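Local atomic coordinates of putative transcription regulator (Lactobacillus plantarum, PDB entry 3K69), a protein that probably binds DNA as a dimeric winged-helix transcription regulator. Residues 74-88 and 131-144. Numbering follows the deposited sequence.
Sequences LADMNLGDLYDLTIP and YRAYYHQFTMADLQ. With DMS (dimethyl sulfoxide), chain C.
Asn78 and Thr139 face each other in a single backbone bridge, Leu79 N giving to Phe138 O (2.8 Å) and Met140 N to Met77 O, while helix 79-86 passes helix 131-136 with axes 7.6 Å apart at 134°. Asn78, with both a donor and an acceptor, suits the junction: ND2 gives an almost straight bond to His136 O (2.9 Å, 174°), and OD1 caps its own helix through Asp81 N. Gly80 suits its place: its CA lies over the face of the His136 imidazole, 3.6 Å from the centroid, so close that a CB would run into the ring. That ring points NE2, in its own plane, at Asp84 OD2 (2.7 Å), which it meets from above the carboxylate plane. Arg132 runs extended from CG to NE, long enough for NH1 to make a salt bridge with Asp84 OD1 (2.9 Å) and, with NH2, to grip Ile87 O just beyond the helix; Asp128 holds NE. A leucine in place of Arg132 would probably leave that carbonyl and Asp84 OD1 without their charged partner. Tyr83 stacks offset on Tyr135, centroids 4.4 Å apart, and selenomethionine Met140 bends its selenium against Leu79 CD1. Asp84 thus joins arginine and histidine through its two oxygens, and polar bonds tie helix 79-86 to the long helix whose Tyr131 and Tyr135 also pack on the second subunit.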
loop_
_atom_site.group_PDB
_atom_site.type_symbol
_atom_site.label_atom_id
_atom_site.label_comp_id
_atom_site.label_asym_id
_atom_site.label_seq_id
_atom_site.Cartn_x
_atom_site.Cartn_y
_atom_site.Cartn_z
ATOM N N LEU A 74 -14.193 -20.381 -8.921
ATOM C CA LEU A 74 -13.053 -19.472 -8.723
ATOM C C LEU A 74 -12.786 -18.600 -9.955
ATOM O O LEU A 74 -12.381 -17.454 -9.825
ATOM C CB LEU A 74 -11.773 -20.251 -8.412
ATOM C CG LEU A 74 -11.665 -21.170 -7.177
ATOM C CD1 LEU A 74 -10.184 -21.326 -6.726
ATOM C CD2 LEU A 74 -12.511 -20.736 -6.016
ATOM N N ALA A 75 -13.036 -19.135 -11.153
ATOM C CA ALA A 75 -12.822 -18.369 -12.383
ATOM C C ALA A 75 -13.746 -17.146 -12.448
ATOM O O ALA A 75 -13.420 -16.177 -13.085
ATOM C CB ALA A 75 -12.943 -19.258 -13.647
ATOM N N ASP A 76 -14.854 -17.168 -11.717
ATOM C CA ASP A 76 -15.804 -16.038 -11.728
ATOM C C ASP A 76 -15.612 -15.014 -10.613
ATOM O O ASP A 76 -16.410 -14.088 -10.476
ATOM C CB ASP A 76 -17.243 -16.582 -11.720
ATOM C CG ASP A 76 -17.521 -17.475 -12.940
ATOM O OD1 ASP A 76 -17.185 -17.044 -14.051
ATOM O OD2 ASP A 76 -18.075 -18.578 -12.800
HETATM N N MSE A 77 -14.543 -15.179 -9.842
HETATM C CA MSE A 77 -14.169 -14.282 -8.752
HETATM C C MSE A 77 -12.941 -13.481 -9.125
HETATM O O MSE A 77 -11.813 -13.973 -9.034
HETATM C CB MSE A 77 -13.861 -15.077 -7.512
HETATM C CG MSE A 77 -14.999 -15.958 -7.127
HETATM SE SE MSE A 77 -14.564 -17.075 -5.584
HETATM C CE MSE A 77 -16.249 -18.086 -5.554
ATOM N N ASN A 78 -13.178 -12.261 -9.592
ATOM C CA ASN A 78 -12.101 -11.330 -9.841
ATOM C C ASN A 78 -11.329 -11.016 -8.562
ATOM O O ASN A 78 -11.906 -10.623 -7.531
ATOM C CB ASN A 78 -12.630 -10.017 -10.448
ATOM C CG ASN A 78 -11.517 -9.137 -10.938
ATOM O OD1 ASN A 78 -10.966 -8.348 -10.164
ATOM N ND2 ASN A 78 -11.113 -9.312 -12.209
ATOM N N LEU A 79 -10.011 -11.159 -8.640
ATOM C CA LEU A 79 -9.135 -10.961 -7.504
ATOM C C LEU A 79 -9.145 -9.514 -7.013
ATOM O O LEU A 79 -9.053 -9.261 -5.856
ATOM C CB LEU A 79 -7.714 -11.422 -7.865
ATOM C CG LEU A 79 -6.805 -11.955 -6.758
ATOM C CD1 LEU A 79 -7.381 -13.186 -6.046
ATOM C CD2 LEU A 79 -5.489 -12.268 -7.449
ATOM N N GLY A 80 -9.280 -8.570 -7.924
ATOM C CA GLY A 80 -9.403 -7.196 -7.598
ATOM C C GLY A 80 -10.687 -6.811 -6.943
ATOM O O GLY A 80 -10.673 -6.013 -6.028
ATOM N N ASP A 81 -11.796 -7.357 -7.422
ATOM C CA ASP A 81 -13.063 -7.273 -6.716
ATOM C C ASP A 81 -12.907 -7.791 -5.287
ATOM O O ASP A 81 -13.307 -7.136 -4.358
ATOM C CB ASP A 81 -14.157 -8.075 -7.435
ATOM C CG ASP A 81 -14.608 -7.431 -8.730
ATOM O OD1 ASP A 81 -14.302 -6.236 -8.922
ATOM O OD2 ASP A 81 -15.274 -8.121 -9.541
ATOM N N LEU A 82 -12.296 -8.941 -5.113
ATOM C CA LEU A 82 -12.084 -9.482 -3.761
ATOM C C LEU A 82 -11.214 -8.568 -2.879
ATOM O O LEU A 82 -11.564 -8.288 -1.713
ATOM C CB LEU A 82 -11.476 -10.890 -3.856
ATOM C CG LEU A 82 -11.326 -11.621 -2.520
ATOM C CD1 LEU A 82 -12.700 -11.740 -1.834
ATOM C CD2 LEU A 82 -10.606 -13.026 -2.740
ATOM N N TYR A 83 -10.103 -8.082 -3.451
ATOM C CA TYR A 83 -9.170 -7.171 -2.757
ATOM C C TYR A 83 -9.921 -5.899 -2.305
ATOM O O TYR A 83 -9.790 -5.467 -1.166
ATOM C CB TYR A 83 -7.944 -6.801 -3.652
ATOM C CG TYR A 83 -6.883 -6.055 -2.877
ATOM C CD1 TYR A 83 -6.972 -4.667 -2.682
ATOM C CD2 TYR A 83 -5.836 -6.741 -2.271
ATOM C CE1 TYR A 83 -6.041 -3.993 -1.907
ATOM C CE2 TYR A 83 -4.870 -6.059 -1.479
ATOM C CZ TYR A 83 -4.994 -4.688 -1.296
ATOM O OH TYR A 83 -4.065 -3.989 -0.534
ATOM N N ASP A 84 -10.696 -5.321 -3.223
ATOM C CA ASP A 84 -11.399 -4.090 -2.967
ATOM C C ASP A 84 -12.453 -4.282 -1.883
ATOM O O ASP A 84 -12.654 -3.390 -1.040
ATOM C CB ASP A 84 -12.013 -3.502 -4.246
ATOM C CG ASP A 84 -10.975 -3.098 -5.304
ATOM O OD1 ASP A 84 -9.744 -2.945 -5.023
ATOM O OD2 ASP A 84 -11.418 -2.963 -6.466
ATOM N N LEU A 85 -13.101 -5.452 -1.867
ATOM C CA LEU A 85 -14.069 -5.760 -0.817
ATOM C C LEU A 85 -13.414 -5.931 0.546
ATOM O O LEU A 85 -13.873 -5.374 1.529
ATOM C CB LEU A 85 -14.908 -6.998 -1.187
ATOM C CG LEU A 85 -16.003 -7.485 -0.216
ATOM C CD1 LEU A 85 -17.120 -6.425 -0.014
ATOM C CD2 LEU A 85 -16.533 -8.847 -0.723
ATOM N N THR A 86 -12.343 -6.688 0.617
ATOM C CA THR A 86 -11.728 -7.012 1.888
ATOM C C THR A 86 -10.837 -5.894 2.419
ATOM O O THR A 86 -10.635 -5.809 3.614
ATOM C CB THR A 86 -10.938 -8.340 1.799
ATOM O OG1 THR A 86 -9.884 -8.223 0.849
ATOM C CG2 THR A 86 -11.872 -9.507 1.402
ATOM N N ILE A 87 -10.286 -5.066 1.527
ATOM C CA ILE A 87 -9.417 -3.947 1.919
ATOM C C ILE A 87 -9.967 -2.700 1.219
ATOM O O ILE A 87 -9.449 -2.300 0.210
ATOM C CB ILE A 87 -7.910 -4.224 1.598
ATOM C CG1 ILE A 87 -7.445 -5.497 2.310
ATOM C CG2 ILE A 87 -6.998 -3.049 2.064
ATOM C CD1 ILE A 87 -6.051 -5.857 2.040
ATOM N N PRO A 88 -11.053 -2.104 1.744
ATOM C CA PRO A 88 -11.736 -1.048 0.956
ATOM C C PRO A 88 -10.853 0.195 0.683
ATOM O O PRO A 88 -9.968 0.490 1.465
ATOM C CB PRO A 88 -12.971 -0.688 1.813
ATOM C CG PRO A 88 -13.088 -1.766 2.839
ATOM C CD PRO A 88 -11.725 -2.371 3.024
ATOM N N TYR A 131 -2.190 0.486 -8.168
ATOM C CA TYR A 131 -1.998 -0.711 -7.345
ATOM C C TYR A 131 -3.155 -1.671 -7.484
ATOM O O TYR A 131 -2.963 -2.883 -7.729
ATOM C CB TYR A 131 -1.788 -0.318 -5.873
ATOM C CG TYR A 131 -1.607 -1.466 -4.911
ATOM C CD1 TYR A 131 -0.473 -2.218 -4.938
ATOM C CD2 TYR A 131 -2.569 -1.767 -3.945
ATOM C CE1 TYR A 131 -0.280 -3.273 -4.048
ATOM C CE2 TYR A 131 -2.403 -2.813 -3.079
ATOM C CZ TYR A 131 -1.255 -3.580 -3.138
ATOM O OH TYR A 131 -1.032 -4.647 -2.301
ATOM N N ARG A 132 -4.368 -1.145 -7.320
ATOM C CA ARG A 132 -5.562 -1.972 -7.315
ATOM C C ARG A 132 -5.847 -2.548 -8.696
ATOM O O ARG A 132 -6.274 -3.700 -8.786
ATOM C CB ARG A 132 -6.746 -1.206 -6.735
ATOM C CG ARG A 132 -6.646 -0.997 -5.241
ATOM C CD ARG A 132 -7.725 -0.069 -4.690
ATOM N NE ARG A 132 -7.486 0.100 -3.255
ATOM C CZ ARG A 132 -8.028 -0.651 -2.299
ATOM N NH1 ARG A 132 -8.896 -1.618 -2.587
ATOM N NH2 ARG A 132 -7.704 -0.412 -1.037
ATOM N N ALA A 133 -5.517 -1.795 -9.753
ATOM C CA ALA A 133 -5.588 -2.274 -11.165
ATOM C C ALA A 133 -4.826 -3.584 -11.357
ATOM O O ALA A 133 -5.228 -4.435 -12.150
ATOM C CB ALA A 133 -5.051 -1.176 -12.190
ATOM N N TYR A 134 -3.722 -3.750 -10.641
ATOM C CA TYR A 134 -2.935 -4.981 -10.758
ATOM C C TYR A 134 -3.798 -6.238 -10.475
ATOM O O TYR A 134 -3.825 -7.183 -11.282
ATOM C CB TYR A 134 -1.692 -4.963 -9.850
ATOM C CG TYR A 134 -1.012 -6.306 -9.800
ATOM C CD1 TYR A 134 -0.234 -6.746 -10.881
ATOM C CD2 TYR A 134 -1.239 -7.178 -8.754
ATOM C CE1 TYR A 134 0.330 -7.979 -10.877
ATOM C CE2 TYR A 134 -0.641 -8.411 -8.734
ATOM C CZ TYR A 134 0.138 -8.806 -9.808
ATOM O OH TYR A 134 0.710 -10.049 -9.815
ATOM N N TYR A 135 -4.508 -6.232 -9.352
ATOM C CA TYR A 135 -5.310 -7.383 -8.948
ATOM C C TYR A 135 -6.493 -7.622 -9.874
ATOM O O TYR A 135 -6.844 -8.768 -10.116
ATOM C CB TYR A 135 -5.786 -7.233 -7.519
ATOM C CG TYR A 135 -4.691 -7.136 -6.474
ATOM C CD1 TYR A 135 -4.135 -8.282 -5.927
ATOM C CD2 TYR A 135 -4.278 -5.919 -5.978
ATOM C CE1 TYR A 135 -3.206 -8.207 -4.963
ATOM C CE2 TYR A 135 -3.311 -5.841 -5.009
ATOM C CZ TYR A 135 -2.775 -6.992 -4.509
ATOM O OH TYR A 135 -1.836 -6.978 -3.525
ATOM N N HIS A 136 -7.052 -6.559 -10.463
ATOM C CA HIS A 136 -8.160 -6.732 -11.397
ATOM C C HIS A 136 -7.879 -7.522 -12.673
ATOM O O HIS A 136 -8.833 -7.954 -13.341
ATOM C CB HIS A 136 -8.822 -5.378 -11.738
ATOM C CG HIS A 136 -9.699 -4.878 -10.646
ATOM N ND1 HIS A 136 -11.020 -5.245 -10.529
ATOM C CD2 HIS A 136 -9.416 -4.155 -9.540
ATOM C CE1 HIS A 136 -11.539 -4.685 -9.449
ATOM N NE2 HIS A 136 -10.578 -4.041 -8.821
ATOM N N GLN A 137 -6.602 -7.711 -13.002
ATOM C CA GLN A 137 -6.188 -8.554 -14.108
ATOM C C GLN A 137 -6.460 -10.024 -13.887
ATOM O O GLN A 137 -6.453 -10.766 -14.850
ATOM C CB GLN A 137 -4.681 -8.471 -14.375
ATOM C CG GLN A 137 -4.116 -7.098 -14.612
ATOM C CD GLN A 137 -2.624 -7.166 -14.682
ATOM O OE1 GLN A 137 -1.945 -7.272 -13.659
ATOM N NE2 GLN A 137 -2.100 -7.154 -15.900
ATOM N N PHE A 138 -6.641 -10.460 -12.642
ATOM C CA PHE A 138 -6.656 -11.888 -12.317
ATOM C C PHE A 138 -7.930 -12.314 -11.651
ATOM O O PHE A 138 -8.701 -11.481 -11.150
ATOM C CB PHE A 138 -5.513 -12.261 -11.360
ATOM C CG PHE A 138 -4.161 -11.869 -11.870
ATOM C CD1 PHE A 138 -3.620 -12.496 -12.974
ATOM C CD2 PHE A 138 -3.469 -10.838 -11.288
ATOM C CE1 PHE A 138 -2.372 -12.103 -13.478
ATOM C CE2 PHE A 138 -2.252 -10.435 -11.800
ATOM C CZ PHE A 138 -1.702 -11.088 -12.880
ATOM N N THR A 139 -8.089 -13.636 -11.578
ATOM C CA THR A 139 -9.170 -14.264 -10.836
ATOM C C THR A 139 -8.591 -15.184 -9.796
ATOM O O THR A 139 -7.403 -15.443 -9.770
ATOM C CB THR A 139 -10.134 -15.109 -11.717
ATOM O OG1 THR A 139 -9.479 -16.306 -12.137
ATOM C CG2 THR A 139 -10.662 -14.326 -12.921
HETATM N N MSE A 140 -9.481 -15.699 -8.956
HETATM C CA MSE A 140 -9.120 -16.728 -7.999
HETATM C C MSE A 140 -8.608 -17.998 -8.678
HETATM O O MSE A 140 -7.852 -18.730 -8.047
HETATM C CB MSE A 140 -10.323 -17.075 -7.086
HETATM C CG MSE A 140 -10.564 -16.100 -5.932
HETATM SE SE MSE A 140 -9.081 -16.016 -4.632
HETATM C CE MSE A 140 -9.143 -17.926 -3.978
ATOM N N ALA A 141 -9.020 -18.273 -9.934
ATOM C CA ALA A 141 -8.495 -19.409 -10.673
ATOM C C ALA A 141 -7.015 -19.184 -11.008
ATOM O O ALA A 141 -6.244 -20.104 -10.992
ATOM C CB ALA A 141 -9.326 -19.663 -11.982
ATOM N N ASP A 142 -6.635 -17.951 -11.345
ATOM C CA ASP A 142 -5.210 -17.595 -11.523
ATOM C C ASP A 142 -4.457 -17.805 -10.216
ATOM O O ASP A 142 -3.329 -18.266 -10.216
ATOM C CB ASP A 142 -5.060 -16.140 -11.965
ATOM C CG ASP A 142 -5.714 -15.863 -13.316
ATOM O OD1 ASP A 142 -5.369 -16.559 -14.274
ATOM O OD2 ASP A 142 -6.573 -14.958 -13.429
ATOM N N LEU A 143 -5.075 -17.454 -9.085
ATOM C CA LEU A 143 -4.385 -17.571 -7.813
ATOM C C LEU A 143 -4.190 -19.034 -7.469
ATOM O O LEU A 143 -3.121 -19.434 -7.050
ATOM C CB LEU A 143 -5.087 -16.804 -6.684
ATOM C CG LEU A 143 -4.320 -16.642 -5.347
ATOM C CD1 LEU A 143 -4.726 -15.346 -4.651
ATOM C CD2 LEU A 143 -4.505 -17.844 -4.412
ATOM N N GLN A 144 -5.214 -19.829 -7.670
ATOM C CA GLN A 144 -5.095 -21.275 -7.509
ATOM C C GLN A 144 -4.072 -21.912 -8.434
ATOM O O GLN A 144 -3.334 -22.821 -8.010
ATOM C CB GLN A 144 -6.437 -21.933 -7.698
ATOM C CG GLN A 144 -6.375 -23.439 -7.458
ATOM C CD GLN A 144 -7.757 -24.006 -7.336
ATOM O OE1 GLN A 144 -8.476 -24.024 -8.310
ATOM N NE2 GLN A 144 -8.145 -24.427 -6.142
HETATM S S DMS C . -1.706 -6.388 0.861
HETATM O O DMS C . -2.262 -4.687 0.876
HETATM C C1 DMS C . 0.077 -6.548 1.067
HETATM C C2 DMS C . -2.238 -7.175 2.419
HETATM O O HOH W 1 -7.952 -4.449 -6.319
#